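Possible sortase-like protein (Corynebacterium diphtheriae, PDB 5UUS) is probably a class E-like sortase, a membrane-associated cysteine transpeptidase with hydrolase activity that would act on proteins at the cell surface. Local coordinates at residues V27-K32 against P216-N221; R43-Q48 against D52-I57; V168-I171 against P175-D178; A146-H151 against G185-M190. One frame throughout, in Å; residues are numbered along the deposited sequence. Where two conformers were deposited one is given.

Contact 1: V27-K32 against P216-N221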
loop_
_atom_site.group_PDB
_atom_site.type_symbol
_atom_site.label_atom_id
_atom_site.label_comp_id
_atom_site.label_asym_id
_atom_site.label_seq_id
_atom_site.Cartn_x
_atom_site.Cartn_y
_atom_site.Cartn_z
ATOM N N VAL A 27 -27.841 -7.476 -8.058
ATOM C CA VAL A 27 -26.616 -7.397 -7.275
ATOM C C VAL A 27 -25.418 -7.075 -8.174
ATOM O O VAL A 27 -25.384 -7.480 -9.309
ATOM C CB VAL A 27 -26.412 -8.747 -6.517
ATOM C CG1 VAL A 27 -25.078 -8.802 -5.862
ATOM C CG2 VAL A 27 -27.565 -8.938 -5.508
ATOM N N ASN A 28 -24.454 -6.322 -7.653
ATOM C CA ASN A 28 -23.278 -5.878 -8.396
ATOM C C ASN A 28 -22.200 -5.590 -7.373
ATOM O O ASN A 28 -22.496 -5.325 -6.206
ATOM C CB ASN A 28 -23.574 -4.615 -9.219
ATOM C CG ASN A 28 -22.534 -4.341 -10.275
ATOM O OD1 ASN A 28 -22.610 -4.892 -11.365
ATOM N ND2 ASN A 28 -21.546 -3.466 -9.961
ATOM N N PRO A 29 -20.945 -5.669 -7.790
ATOM C CA PRO A 29 -19.888 -5.164 -6.906
ATOM C C PRO A 29 -20.120 -3.673 -6.610
ATOM O O PRO A 29 -20.098 -2.859 -7.525
ATOM C CB PRO A 29 -18.609 -5.392 -7.721
ATOM C CG PRO A 29 -18.930 -6.569 -8.589
ATOM C CD PRO A 29 -20.422 -6.462 -8.917
ATOM N N ARG A 30 -20.364 -3.341 -5.341
ATOM C CA ARG A 30 -20.715 -1.976 -4.904
ATOM C C ARG A 30 -20.077 -1.710 -3.553
ATOM O O ARG A 30 -19.880 -2.645 -2.796
ATOM C CB ARG A 30 -22.220 -1.814 -4.770
ATOM C CG ARG A 30 -22.973 -1.952 -6.081
ATOM C CD ARG A 30 -24.497 -1.966 -5.829
ATOM N NE ARG A 30 -25.170 -2.104 -7.114
ATOM C CZ ARG A 30 -26.270 -2.817 -7.322
ATOM N NH1 ARG A 30 -26.876 -3.440 -6.305
ATOM N NH2 ARG A 30 -26.756 -2.887 -8.558
ATOM N N LYS A 31 -19.773 -0.457 -3.230
ATOM C CA LYS A 31 -19.207 -0.189 -1.913
ATOM C C LYS A 31 -19.591 1.207 -1.478
ATOM O O LYS A 31 -19.943 2.041 -2.309
ATOM C CB LYS A 31 -17.680 -0.347 -1.939
ATOM C CG LYS A 31 -16.985 0.792 -2.658
ATOM C CD LYS A 31 -15.467 0.541 -2.738
ATOM C CE LYS A 31 -14.798 1.600 -3.567
ATOM N NZ LYS A 31 -13.417 1.177 -4.041
ATOM N N LYS A 32 -19.534 1.468 -0.180
ATOM C CA LYS A 32 -19.740 2.836 0.295
ATOM C C LYS A 32 -18.559 3.710 -0.117
ATOM O O LYS A 32 -17.427 3.225 -0.223
ATOM C CB LYS A 32 -19.908 2.863 1.815
ATOM C CG LYS A 32 -20.757 1.767 2.345
ATOM C CD LYS A 32 -20.885 1.858 3.868
ATOM C CE LYS A 32 -21.818 0.778 4.377
ATOM N NZ LYS A 32 -21.934 0.789 5.862
ATOM N N PRO A 216 -11.844 -2.175 -12.266
ATOM C CA PRO A 216 -13.074 -2.590 -11.578
ATOM C C PRO A 216 -13.322 -4.094 -11.650
ATOM O O PRO A 216 -12.908 -4.738 -12.597
ATOM C CB PRO A 216 -14.172 -1.827 -12.328
ATOM C CG PRO A 216 -13.629 -1.751 -13.749
ATOM C CD PRO A 216 -12.126 -1.521 -13.558
ATOM N N LYS A 217 -13.994 -4.632 -10.640
ATOM C CA LYS A 217 -14.453 -6.005 -10.662
ATOM C C LYS A 217 -15.630 -6.129 -11.635
ATOM O O LYS A 217 -15.948 -5.170 -12.322
ATOM C CB LYS A 217 -14.894 -6.448 -9.267
ATOM C CG LYS A 217 -13.797 -6.536 -8.230
ATOM C CD LYS A 217 -14.337 -7.080 -6.947
ATOM C CE LYS A 217 -13.188 -7.602 -6.099
ATOM N NZ LYS A 217 -13.638 -8.047 -4.770
ATOM N N ASN A 218 -16.277 -7.300 -11.603
ATOM C CA ASN A 218 -17.428 -7.724 -12.421
ATOM C C ASN A 218 -16.885 -8.474 -13.631
ATOM O O ASN A 218 -16.645 -7.912 -14.696
ATOM C CB ASN A 218 -18.327 -6.556 -12.841
ATOM C CG ASN A 218 -19.804 -6.876 -12.703
ATOM O OD1 ASN A 218 -20.170 -7.909 -12.131
ATOM N ND2 ASN A 218 -20.665 -5.987 -13.220
ATOM N N GLY A 219 -16.680 -9.767 -13.432
ATOM C CA GLY A 219 -15.849 -10.554 -14.312
ATOM C C GLY A 219 -14.841 -11.245 -13.419
ATOM O O GLY A 219 -14.492 -10.723 -12.355
ATOM N N ASP A 220 -14.372 -12.412 -13.847
ATOM C CA ASP A 220 -13.503 -13.252 -13.028
ATOM C C ASP A 220 -12.047 -12.770 -13.009
ATOM O O ASP A 220 -11.206 -13.387 -12.363
ATOM C CB ASP A 220 -13.564 -14.700 -13.532
ATOM C CG ASP A 220 -14.932 -15.060 -14.118
ATOM O OD1 ASP A 220 -15.951 -14.533 -13.619
ATOM O OD2 ASP A 220 -14.990 -15.864 -15.082
ATOM N N ASN A 221 -11.775 -11.661 -13.702
ATOM C CA ASN A 221 -10.408 -11.169 -13.885
ATOM C C ASN A 221 -9.789 -10.559 -12.619
ATOM O O ASN A 221 -10.021 -9.407 -12.291
ATOM C CB ASN A 221 -10.361 -10.135 -15.023
ATOM C CG ASN A 221 -10.517 -10.764 -16.410
ATOM O OD1 ASN A 221 -10.150 -11.920 -16.631
ATOM N ND2 ASN A 221 -11.055 -9.993 -17.350
#
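Pro-29 and Asn-218 meet across residues 27-32 and 216-221. The two side chains cross at about a right angle. CD of Pro-29 lies 3.5 Å from OD1 of Asn-218, a plain van der Waals contact. The same proline ring also meets the next residue back: CG of Pro-29 is 4.1 Å from CB of Lys-217. The ring therefore spans the bend where the chain turns from Lys-217 into Asn-218.

Asn-28 adds a polar approach beside it. OD1 of Asn-28 comes to 2.9 Å from ND2 of Asn-218, with the two amide planes 85° apart, nearly perpendicular. CG of Asn-28 stands opposite the backbone N (chi1 -164°), which places the amide beside the following main chain. There ND2 of Asn-28 gives a hydrogen bond of 2.9 Å to O of Pro-29. The bond is bent, and the donor sits above the carbonyl plane. It ties the amide to the main chain of the next residue, which restrains its rotation.

Lys-217 touches with its CB, and the rest of the chain runs away, extended beyond CG. Its NZ forms a salt bridge with Glu-113 and a hydrogen bond to O of Thr-114.

The contact is small and lies at the surface. It joins the N-terminal arm, ahead of strand 40-45, to the loop that follows strand 204-216. Lys-31 also reaches Thr-114, so both segments lie beside the turn between strands 109-114 and 117-123.

Contact 2: R43-Q48 against D52-I57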
loop_
_atom_site.group_PDB
_atom_site.type_symbol
_atom_site.label_atom_id
_atom_site.label_comp_id
_atom_site.label_asym_id
_atom_site.label_seq_id
_atom_site.Cartn_x
_atom_site.Cartn_y
_atom_site.Cartn_z
ATOM N N ARG A 43 -9.035 -6.062 1.237
ATOM C CA ARG A 43 -8.212 -7.211 1.523
ATOM C C ARG A 43 -6.882 -7.052 0.805
ATOM O O ARG A 43 -6.853 -6.631 -0.349
ATOM C CB ARG A 43 -8.909 -8.484 1.087
ATOM C CG ARG A 43 -8.142 -9.727 1.408
ATOM C CD ARG A 43 -8.958 -10.950 1.048
ATOM N NE ARG A 43 -10.199 -11.038 1.808
ATOM C CZ ARG A 43 -11.354 -11.446 1.294
ATOM N NH1 ARG A 43 -11.430 -11.775 0.008
ATOM N NH2 ARG A 43 -12.439 -11.507 2.059
ATOM N N MET A 44 -5.782 -7.389 1.478
ATOM C CA MET A 44 -4.476 -7.290 0.814
ATOM C C MET A 44 -3.753 -8.626 0.745
ATOM O O MET A 44 -3.854 -9.448 1.653
ATOM C CB MET A 44 -3.569 -6.244 1.495
ATOM C CG MET A 44 -3.205 -6.521 2.957
ATOM S SD MET A 44 -2.022 -5.272 3.585
ATOM C CE MET A 44 -0.513 -5.740 2.752
ATOM N N TYR A 45 -3.038 -8.817 -0.361
ATOM C CA TYR A 45 -2.244 -10.004 -0.612
ATOM C C TYR A 45 -0.801 -9.600 -0.964
ATOM O O TYR A 45 -0.574 -8.631 -1.693
ATOM C CB TYR A 45 -2.803 -10.827 -1.774
ATOM C CG TYR A 45 -4.283 -11.094 -1.784
ATOM C CD1 TYR A 45 -5.192 -10.089 -2.099
ATOM C CD2 TYR A 45 -4.767 -12.372 -1.569
ATOM C CE1 TYR A 45 -6.564 -10.355 -2.148
ATOM C CE2 TYR A 45 -6.134 -12.646 -1.609
ATOM C CZ TYR A 45 -7.020 -11.629 -1.902
ATOM O OH TYR A 45 -8.370 -11.895 -1.954
ATOM N N ILE A 46 0.158 -10.382 -0.488
ATOM C CA ILE A 46 1.552 -10.216 -0.892
ATOM C C ILE A 46 2.048 -11.567 -1.392
ATOM O O ILE A 46 2.466 -12.398 -0.584
ATOM C CB ILE A 46 2.423 -9.715 0.270
ATOM C CG1 ILE A 46 1.827 -8.420 0.844
ATOM C CG2 ILE A 46 3.871 -9.535 -0.199
ATOM C CD1 ILE A 46 2.700 -7.723 1.898
ATOM N N PRO A 47 1.978 -11.800 -2.720
ATOM C CA PRO A 47 2.242 -13.115 -3.326
ATOM C C PRO A 47 3.650 -13.625 -2.994
ATOM O O PRO A 47 3.854 -14.822 -2.839
ATOM C CB PRO A 47 2.072 -12.852 -4.826
ATOM C CG PRO A 47 1.140 -11.659 -4.886
ATOM C CD PRO A 47 1.538 -10.807 -3.718
ATOM N N GLN A 48 4.601 -12.714 -2.830
ATOM C CA GLN A 48 5.953 -13.106 -2.468
ATOM C C GLN A 48 5.964 -13.734 -1.078
ATOM O O GLN A 48 6.863 -14.489 -0.753
ATOM C CB GLN A 48 6.913 -11.911 -2.527
ATOM C CG GLN A 48 8.386 -12.322 -2.586
ATOM C CD GLN A 48 8.674 -13.244 -3.758
ATOM O OE1 GLN A 48 8.383 -12.905 -4.904
ATOM N NE2 GLN A 48 9.212 -14.428 -3.472
ATOM N N ASP A 52 -1.166 -18.046 1.149
ATOM C CA ASP A 52 -1.911 -18.001 2.397
ATOM C C ASP A 52 -1.868 -16.610 3.045
ATOM O O ASP A 52 -2.662 -16.306 3.943
ATOM C CB ASP A 52 -1.375 -19.063 3.360
ATOM C CG ASP A 52 -1.640 -20.477 2.869
ATOM O OD1 ASP A 52 -2.585 -20.662 2.073
ATOM O OD2 ASP A 52 -0.908 -21.401 3.282
ATOM N N PHE A 53 -0.953 -15.757 2.585
ATOM C CA PHE A 53 -0.841 -14.421 3.162
ATOM C C PHE A 53 -1.937 -13.514 2.619
ATOM O O PHE A 53 -1.893 -13.095 1.469
ATOM C CB PHE A 53 0.532 -13.800 2.883
ATOM C CG PHE A 53 0.777 -12.510 3.634
ATOM C CD1 PHE A 53 1.507 -12.507 4.818
ATOM C CD2 PHE A 53 0.274 -11.303 3.159
ATOM C CE1 PHE A 53 1.732 -11.331 5.509
ATOM C CE2 PHE A 53 0.491 -10.122 3.848
ATOM C CZ PHE A 53 1.220 -10.144 5.029
ATOM N N GLN A 54 -2.923 -13.225 3.456
ATOM C CA GLN A 54 -3.965 -12.268 3.103
ATOM C C GLN A 54 -4.571 -11.734 4.384
ATOM O O GLN A 54 -4.758 -12.461 5.363
ATOM C CB GLN A 54 -5.040 -12.901 2.211
ATOM C CG GLN A 54 -5.798 -14.021 2.853
ATOM C CD GLN A 54 -6.802 -14.622 1.908
ATOM O OE1 GLN A 54 -6.440 -15.360 0.990
ATOM N NE2 GLN A 54 -8.074 -14.293 2.106
ATOM N N PHE A 55 -4.831 -10.445 4.387
ATOM C CA PHE A 55 -5.380 -9.801 5.555
ATOM C C PHE A 55 -6.492 -8.865 5.135
ATOM O O PHE A 55 -6.356 -8.174 4.139
ATOM C CB PHE A 55 -4.302 -9.025 6.276
ATOM C CG PHE A 55 -3.381 -9.897 7.088
ATOM C CD1 PHE A 55 -3.680 -10.184 8.410
ATOM C CD2 PHE A 55 -2.230 -10.430 6.518
ATOM C CE1 PHE A 55 -2.833 -10.990 9.171
ATOM C CE2 PHE A 55 -1.379 -11.248 7.265
ATOM C CZ PHE A 55 -1.685 -11.521 8.585
ATOM N N ALA A 56 -7.565 -8.841 5.909
ATOM C CA ALA A 56 -8.567 -7.808 5.779
ATOM C C ALA A 56 -7.983 -6.482 6.259
ATOM O O ALA A 56 -7.169 -6.428 7.201
ATOM C CB ALA A 56 -9.827 -8.173 6.573
ATOM N N ILE A 57 -8.380 -5.408 5.599
ATOM C CA ILE A 57 -7.989 -4.096 6.049
ATOM C C ILE A 57 -9.184 -3.403 6.637
ATOM O O ILE A 57 -10.239 -3.374 6.022
ATOM C CB ILE A 57 -7.397 -3.278 4.912
ATOM C CG1 ILE A 57 -6.163 -4.001 4.353
ATOM C CG2 ILE A 57 -7.048 -1.879 5.389
ATOM C CD1 ILE A 57 -5.676 -3.427 3.021
#
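Ile-46 and Phe-53 lie side by side and point the same way. CG1 of Ile-46 is 3.7 Å from CE2 of Phe-53, and CD1 of the isoleucine follows the same ring atom. CG of Phe-53 is opposite its backbone N (chi1 -171°), which carries the ring alongside Ile-46. CE2 of Phe-55 then sits over one face of the Phe-53 ring, toward its rim.

Met-44 and Ile-57 meet differently: their side chains cross at about a right angle. CD1 of Ile-57 touches CB of Met-44 at 3.8 Å. Both residues are buried, and Ile-57 also packs on Phe-85 and Val-87 of strand 83-88.

On the other face of the sheet, Gln-54 is flanked by Tyr-45 and Arg-43, all three running the same way. OE1 of Gln-54 is 3.8 Å from CE2 of Tyr-45, with ring and amide planes 65° apart. NE2 of Gln-54 is 3.6 Å from CD of Arg-43, and the guanidinium and amide planes are only 30° apart. The hydroxyl of Tyr-45 is hydrogen-bonded to Glu-113.

The backbone joins at the hydrogen-bonded pair Met-44 and Phe-55. N of Met-44 donates to O of Phe-55 at 2.8 Å, and N of Phe-55 returns a bond of 3.1 Å to O of Met-44. Arg-43 and Ala-56 form the adjoining non-hydrogen-bonded pair.

Strands 40-45 and 54-59 thus make an antiparallel beta hairpin, consistent with the opening hairpin of the sortase beta-barrel. The side chain of Phe-55 lies about 9 Å from that of His-90, a predicted active-site residue.

Contact 3: V168-I171 against P175-D178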
loop_
_atom_site.group_PDB
_atom_site.type_symbol
_atom_site.label_atom_id
_atom_site.label_comp_id
_atom_site.label_asym_id
_atom_site.label_seq_id
_atom_site.Cartn_x
_atom_site.Cartn_y
_atom_site.Cartn_z
ATOM N N VAL A 168 4.824 12.196 10.628
ATOM C CA VAL A 168 3.477 12.122 10.061
ATOM C C VAL A 168 3.448 12.296 8.533
ATOM O O VAL A 168 2.511 11.837 7.885
ATOM C CB VAL A 168 2.537 13.172 10.702
ATOM C CG1 VAL A 168 2.519 13.008 12.223
ATOM C CG2 VAL A 168 2.963 14.576 10.331
ATOM N N SER A 169 4.493 12.891 7.949
ATOM C CA SER A 169 4.484 13.127 6.500
ATOM C C SER A 169 4.716 11.839 5.719
ATOM O O SER A 169 4.561 11.824 4.506
ATOM C CB SER A 169 5.529 14.181 6.089
ATOM O OG SER A 169 6.849 13.756 6.373
ATOM N N THR A 170 5.097 10.755 6.391
ATOM C CA THR A 170 5.161 9.461 5.709
ATOM C C THR A 170 3.827 9.036 5.094
ATOM O O THR A 170 3.820 8.257 4.142
ATOM C CB THR A 170 5.624 8.319 6.637
ATOM O OG1 THR A 170 4.803 8.272 7.805
ATOM C CG2 THR A 170 7.125 8.536 7.051
ATOM N N ILE A 171 2.716 9.524 5.644
ATOM C CA ILE A 171 1.388 9.161 5.113
ATOM C C ILE A 171 0.736 10.315 4.312
ATOM O O ILE A 171 -0.423 10.204 3.899
ATOM C CB ILE A 171 0.417 8.703 6.255
ATOM C CG1 ILE A 171 0.050 9.861 7.177
ATOM C CG2 ILE A 171 1.037 7.576 7.113
ATOM C CD1 ILE A 171 -0.990 9.484 8.239
ATOM N N PRO A 175 4.429 11.432 -0.338
ATOM C CA PRO A 175 5.089 11.033 0.927
ATOM C C PRO A 175 6.345 11.840 1.263
ATOM O O PRO A 175 7.067 12.279 0.361
ATOM C CB PRO A 175 5.441 9.552 0.720
ATOM C CG PRO A 175 5.119 9.219 -0.703
ATOM C CD PRO A 175 4.234 10.308 -1.268
ATOM N N GLU A 176 6.555 12.052 2.563
ATOM C CA GLU A 176 7.688 12.819 3.105
ATOM C C GLU A 176 7.826 14.220 2.511
ATOM O O GLU A 176 8.937 14.704 2.265
ATOM C CB GLU A 176 8.986 12.032 2.916
ATOM C CG GLU A 176 8.984 10.742 3.754
ATOM C CD GLU A 176 8.518 9.544 2.960
ATOM O OE1 GLU A 176 8.986 9.360 1.803
ATOM O OE2 GLU A 176 7.674 8.782 3.484
ATOM N N THR A 177 6.682 14.848 2.256
ATOM C CA THR A 177 6.606 16.251 1.847
ATOM C C THR A 177 5.512 16.938 2.626
ATOM O O THR A 177 4.762 16.292 3.343
ATOM C CB THR A 177 6.256 16.435 0.342
ATOM O OG1 THR A 177 4.853 16.151 0.132
ATOM C CG2 THR A 177 7.116 15.522 -0.515
ATOM N N ASP A 178 5.370 18.240 2.406
ATOM C CA ASP A 178 4.300 19.021 3.025
ATOM C C ASP A 178 3.032 19.118 2.142
ATOM O O ASP A 178 2.168 19.974 2.377
ATOM C CB ASP A 178 4.811 20.436 3.343
ATOM C CG ASP A 178 5.284 21.202 2.086
ATOM O OD1 ASP A 178 5.434 20.586 1.005
ATOM O OD2 ASP A 178 5.524 22.430 2.181
#
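Ser-169 lays its side chain against the backbone of Glu-176 and Thr-177. CB of Ser-169 is 3.5 Å from O of Thr-177, while OG of Ser-169 lies 3.5 Å from CA of Glu-176. The torsion chi1 of 63° sets OG between the backbone N and the carbonyl carbon, and this turns the hydroxyl over Glu-176.

The main chains are joined beside it. N of Glu-176 donates a hydrogen bond of 2.8 Å to O of Ser-169. The N-H points fairly well at the oxygen (152°), but the donor stands 52° out of the carbonyl plane. Glu-176 has positive phi and psi, in the left-handed region, so the chain turns at the residue that makes this bond.

From there the Glu-176 side chain starts away from residues 168-171 and curls back. The bend comes at chi2. It brings OE2 of Glu-176 to 3.4 Å from CA of Thr-170 and 3.6 Å from CG2 of Thr-170. The same OE2 accepts a hydrogen bond from NE2 of His-208, which helps to hold the carboxylate where the side chain has curled back. Thr-170 itself is held by a bond from OG1 to O of Asp-167. Behind the turn, CB of Pro-175 packs 4.0 Å from O of Thr-170.

Residues 168-171 form a short 3-10 turn, and the chain doubles back on it within a few residues. This compact loop belongs to the long connection between strands 160-163 and 188-193. By its place in the chain this is probably the beta6/beta7 loop of the sortase barrel, ahead of the strand that leads to the predicted catalytic Cys-195.

Contact 4: A146-H151 against G185-M190. With EDO (1,2-ethanediol), chain G.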
loop_
_atom_site.group_PDB
_atom_site.type_symbol
_atom_site.label_atom_id
_atom_site.label_comp_id
_atom_site.label_asym_id
_atom_site.label_seq_id
_atom_site.Cartn_x
_atom_site.Cartn_y
_atom_site.Cartn_z
ATOM N N ALA A 146 9.427 5.491 -13.922
ATOM C CA ALA A 146 10.837 5.320 -13.582
ATOM C C ALA A 146 11.563 6.659 -13.551
ATOM O O ALA A 146 12.440 6.877 -12.693
ATOM C CB ALA A 146 11.505 4.377 -14.555
ATOM N N GLU A 147 11.213 7.558 -14.474
ATOM C CA GLU A 147 11.863 8.869 -14.501
ATOM C C GLU A 147 11.462 9.690 -13.307
ATOM O O GLU A 147 12.319 10.313 -12.680
ATOM C CB GLU A 147 11.547 9.636 -15.778
ATOM C CG GLU A 147 12.221 9.040 -16.993
ATOM C CD GLU A 147 11.977 9.848 -18.260
ATOM O OE1 GLU A 147 11.734 11.074 -18.150
ATOM O OE2 GLU A 147 12.026 9.253 -19.363
ATOM N N ARG A 148 10.169 9.695 -12.989
ATOM C CA ARG A 148 9.688 10.397 -11.795
ATOM C C ARG A 148 10.317 9.866 -10.499
ATOM O O ARG A 148 10.647 10.629 -9.601
ATOM C CB ARG A 148 8.168 10.292 -11.693
ATOM C CG ARG A 148 7.423 10.789 -12.903
ATOM C CD ARG A 148 5.929 10.853 -12.571
ATOM N NE ARG A 148 5.652 12.025 -11.744
ATOM C CZ ARG A 148 4.466 12.336 -11.224
ATOM N NH1 ARG A 148 4.335 13.449 -10.529
ATOM N NH2 ARG A 148 3.417 11.539 -11.392
ATOM N N ILE A 149 10.478 8.548 -10.414
ATOM C CA ILE A 149 11.124 7.911 -9.265
ATOM C C ILE A 149 12.598 8.279 -9.171
ATOM O O ILE A 149 13.145 8.441 -8.069
ATOM C CB ILE A 149 10.975 6.368 -9.332
ATOM C CG1 ILE A 149 9.504 5.968 -9.055
ATOM C CG2 ILE A 149 11.963 5.666 -8.377
ATOM C CD1 ILE A 149 9.155 4.538 -9.481
ATOM N N THR A 150 13.244 8.450 -10.320
ATOM C CA THR A 150 14.688 8.701 -10.305
ATOM C C THR A 150 15.052 10.193 -10.201
ATOM O O THR A 150 15.956 10.540 -9.444
ATOM C CB THR A 150 15.365 8.096 -11.540
ATOM O OG1 THR A 150 14.960 6.730 -11.676
ATOM C CG2 THR A 150 16.922 8.163 -11.411
ATOM N N HIS A 151 14.336 11.065 -10.915
ATOM C CA HIS A 151 14.714 12.476 -11.058
ATOM C C HIS A 151 13.578 13.452 -10.851
ATOM O O HIS A 151 13.764 14.660 -11.006
ATOM C CB HIS A 151 15.281 12.735 -12.455
ATOM C CG HIS A 151 16.468 11.897 -12.791
ATOM N ND1 HIS A 151 16.529 11.116 -13.924
ATOM C CD2 HIS A 151 17.651 11.726 -12.148
ATOM C CE1 HIS A 151 17.696 10.495 -13.964
ATOM N NE2 HIS A 151 18.394 10.848 -12.897
ATOM N N GLY A 185 -1.738 15.225 -10.559
ATOM C CA GLY A 185 -0.419 14.913 -11.078
ATOM C C GLY A 185 0.315 13.819 -10.314
ATOM O O GLY A 185 1.385 13.371 -10.732
ATOM N N MET A 186 -0.255 13.375 -9.197
ATOM C CA MET A 186 0.403 12.362 -8.364
ATOM C C MET A 186 0.215 10.941 -8.890
ATOM O O MET A 186 -0.795 10.627 -9.515
ATOM C CB MET A 186 -0.125 12.430 -6.940
ATOM C CG MET A 186 0.219 13.713 -6.205
ATOM S SD MET A 186 -0.697 13.729 -4.655
ATOM C CE MET A 186 -0.054 15.245 -3.971
ATOM N N GLU A 187 1.217 10.098 -8.660
ATOM C CA GLU A 187 1.040 8.649 -8.748
ATOM C C GLU A 187 0.195 8.164 -7.569
ATOM O O GLU A 187 -0.011 8.882 -6.598
ATOM C CB GLU A 187 2.399 7.930 -8.739
ATOM C CG GLU A 187 3.334 8.377 -9.855
ATOM C CD GLU A 187 2.780 8.046 -11.250
ATOM O OE1 GLU A 187 2.134 6.982 -11.415
ATOM O OE2 GLU A 187 2.998 8.855 -12.170
ATOM N N GLY A 188 -0.285 6.935 -7.656
ATOM C CA GLY A 188 -0.857 6.293 -6.507
ATOM C C GLY A 188 0.275 5.667 -5.696
ATOM O O GLY A 188 1.096 4.892 -6.213
ATOM N N ILE A 189 0.308 6.003 -4.414
ATOM C CA ILE A 189 1.229 5.366 -3.497
ATOM C C ILE A 189 0.478 4.531 -2.474
ATOM O O ILE A 189 -0.605 4.917 -2.038
ATOM C CB ILE A 189 2.083 6.417 -2.778
ATOM C CG1 ILE A 189 2.988 7.094 -3.806
ATOM C CG2 ILE A 189 2.954 5.751 -1.662
ATOM C CD1 ILE A 189 4.157 6.229 -4.235
ATOM N N MET A 190 1.041 3.379 -2.101
ATOM C CA MET A 190 0.553 2.676 -0.925
ATOM C C MET A 190 1.670 2.663 0.144
ATOM O O MET A 190 2.839 2.380 -0.156
ATOM C CB MET A 190 0.114 1.249 -1.258
ATOM C CG MET A 190 -0.333 0.452 -0.010
ATOM S SD MET A 190 -0.875 -1.227 -0.394
ATOM C CE MET A 190 -1.272 -1.831 1.264
HETATM C C1 EDO G . 6.908 16.534 -12.684
HETATM O O1 EDO G . 8.098 17.331 -12.827
HETATM C C2 EDO G . 7.193 15.050 -12.952
HETATM O O2 EDO G . 7.672 14.373 -11.773
#
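One carbonyl oxygen is gripped by both terminal nitrogens of a single arginine. NH1 and NH2 of Arg-148 reach O of Gly-185 end-on, at 3.0 Å and 2.8 Å respectively. Both bonds are bent, as expected when two donors share one acceptor, and the oxygen lies somewhat out of the guanidinium plane.

NH2 of Arg-148 has a second partner. It forms a salt bridge of 2.8 Å with OE2 of Glu-187, which lies at the edge of the guanidinium. The carboxylate is met on its anti side and turned 75° from the guanidinium, and OE2 is the oxygen that takes part. The Glu-187 chain bends at chi2 (-64°), which folds OE2 back toward the arginine. The other oxygen, OE1, accepts a hydrogen bond from Gln-145, one turn earlier on the same helix.

NH1 forms a further salt bridge with Asp-153. With partners on all three nitrogens, NE included, the guanidinium probably has little freedom to rotate. Two acidic groups would also be expected to stabilise its positive charge.

The contact ties helix 143-151 to the residues leading into strand 188-193. In the sortase beta-barrel this strand runs toward the catalytic cysteine, here predicted to be Cys-195. The helix lies outside the sheet, and Arg-148 is the residue that spans the gap of 9.3 Å between CA of Arg-148 and CA of Glu-187.

NE is used as well. NE of Arg-148 donates to O2 of a 1,2-ethanediol at 3.1 Å, and that molecule, probably from the crystallisation liquor, also bonds to N of Asp-153.

Contact 1 lies at the surface and encloses the other three along the sequence. It joins the N-terminal arm to the loop after the last strand by small polar and van der Waals touches. Contacts 2, 3 and 4 are all partly buried. Contact 2 is the one strand pairing, with apolar side chains on one face and mainly polar ones on the other. Contacts 2 and 4 reach the same sheet, and SD of Met-44 meets CE of Met-190 at 4.2 Å. Along the chain contact 3 is nested inside the loop closed by contact 4, and Pro-175 packs on Ile-189 between them. Contact 3 depends on a backbone bond within one loop, contact 4 on charge between a helix and a strand entry.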